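PDB 3EO7: putative Nitroreductase from Anabaena variabilis ATCC 29413, which binds flavin mononucleotide and is probably an FMN-dependent oxidoreductase whose substrate is unknown. Local coordinates for residues D142-Q145 / S146-A150. Residues are numbered along the deposited sequence; the frame is centred on the assembly and turned at random. Where two conformers were deposited one is given.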
# COMPACT_ATOMS: atom_id res chain seq x y z
N ASP A 142 27.22 13.33 -3.02
CA ASP A 142 26.10 13.81 -3.84
C ASP A 142 25.67 12.70 -4.78
O ASP A 142 26.33 12.43 -5.79
CB ASP A 142 26.39 15.08 -4.62
CG ASP A 142 25.10 15.76 -5.07
OD1 ASP A 142 24.25 16.03 -4.20
OD2 ASP A 142 24.93 16.03 -6.27
N VAL A 143 24.51 12.14 -4.47
CA VAL A 143 23.94 10.98 -5.14
C VAL A 143 22.74 11.35 -6.02
O VAL A 143 22.19 10.49 -6.71
CB VAL A 143 23.44 9.94 -4.11
CG1 VAL A 143 24.60 9.42 -3.21
CG2 VAL A 143 22.31 10.51 -3.26
N TRP A 144 22.37 12.63 -6.05
CA TRP A 144 21.13 13.03 -6.74
C TRP A 144 21.14 12.70 -8.23
O TRP A 144 20.17 12.13 -8.76
CB TRP A 144 20.82 14.51 -6.50
CG TRP A 144 19.40 14.85 -6.70
CD1 TRP A 144 18.85 15.45 -7.78
CD2 TRP A 144 18.32 14.54 -5.82
NE1 TRP A 144 17.50 15.59 -7.61
CE2 TRP A 144 17.15 15.04 -6.40
CE3 TRP A 144 18.24 13.94 -4.57
CZ2 TRP A 144 15.91 14.96 -5.78
CZ3 TRP A 144 17.01 13.85 -3.95
CH2 TRP A 144 15.86 14.35 -4.56
N GLN A 145 22.23 13.04 -8.92
CA GLN A 145 22.31 12.75 -10.34
C GLN A 145 22.16 11.25 -10.62
O GLN A 145 21.49 10.87 -11.60
CB GLN A 145 23.57 13.33 -10.97
CG GLN A 145 23.57 13.10 -12.47
CD GLN A 145 24.66 13.83 -13.16
OE1 GLN A 145 24.98 14.96 -12.81
NE2 GLN A 145 25.23 13.20 -14.18
N SER A 146 22.78 10.41 -9.79
CA SER A 146 22.65 8.95 -9.95
C SER A 146 21.17 8.52 -9.80
O SER A 146 20.70 7.62 -10.51
CB SER A 146 23.55 8.17 -8.98
OG SER A 146 23.22 8.39 -7.61
N LEU A 147 20.46 9.16 -8.89
CA LEU A 147 19.04 8.87 -8.70
C LEU A 147 18.26 9.33 -9.92
O LEU A 147 17.37 8.63 -10.40
CB LEU A 147 18.50 9.50 -7.40
CG LEU A 147 17.03 9.15 -7.11
CD1 LEU A 147 16.76 7.60 -7.06
CD2 LEU A 147 16.64 9.83 -5.79
N GLN A 148 18.59 10.51 -10.43
CA GLN A 148 17.96 11.00 -11.64
C GLN A 148 18.18 10.04 -12.81
O GLN A 148 17.23 9.66 -13.44
CB GLN A 148 18.48 12.39 -11.98
CG GLN A 148 17.98 13.49 -11.04
CD GLN A 148 18.54 14.83 -11.38
OE1 GLN A 148 19.77 15.08 -11.24
NE2 GLN A 148 17.65 15.73 -11.85
N GLU A 149 19.40 9.59 -13.04
CA GLU A 149 19.68 8.66 -14.15
C GLU A 149 18.88 7.34 -13.98
O GLU A 149 18.27 6.82 -14.94
CB GLU A 149 21.19 8.40 -14.24
CG GLU A 149 21.98 9.62 -14.68
CD GLU A 149 23.48 9.52 -14.41
OE1 GLU A 149 23.91 8.68 -13.59
OE2 GLU A 149 24.24 10.33 -15.00
N ALA A 150 18.84 6.85 -12.75
CA ALA A 150 18.14 5.61 -12.43
C ALA A 150 16.64 5.74 -12.64
O ALA A 150 15.97 4.76 -12.92
CB ALA A 150 18.44 5.18 -10.98
O HOH W 1 25.21 11.22 -8.26
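Gln145 and Glu149, one helical turn apart, reach each other through unlike first torsions: CG of Gln145 stands anti to its own backbone N (chi1 -176°), that of Glu149 anti to its carbonyl carbon, and both chains run on extended. Gln145 NE2 thereby donates to Glu149 OE2 at 3.1 Å in an almost straight bond, leaving within the amide plane but meeting the oxygen from above the carboxylate plane, the two planes lying nearly perpendicular. This i to i+4 pair lies on the exposed side of the helix, alongside the backbone bond from Glu149 N to Gln145 O (2.8 Å). One residue back, the Trp144 indole and the Gln148 side chain cross at about a right angle; Gln148 OE1 comes obliquely to CD1 of the ring at 3.6 Å, while CG packs 3.4 Å from Trp144 O, the acceptor for Gln148 N. At the helix start, Val143 O accepts from Leu147 N at 3.1 Å and, less certainly, from Ser146 OG, whose 2.5 Å approach is short and belongs to one of two conformers. A water bridges Asp142 O and Ser146 N, giving this first-turn amide an acceptor. On the buried side, Trp144 CZ3 and Leu147 CD2 are 4.4 Å apart. Trp144 NE1 is satisfied by Leu157 O, and Gln148 NE2 makes a weak bond to Glu158, tying the helix to helix 155-159. With an alanine at Gln148, the indole would probably lose the amide beside CD1, and the weak link to Glu158 would go. Val143, Trp144 and Leu147 rest on Val114 of strand 109-115, and Leu147 and Ala150 meet helix 215-222, packing this short helix against the seven-stranded antiparallel sheet, away from the flavin site.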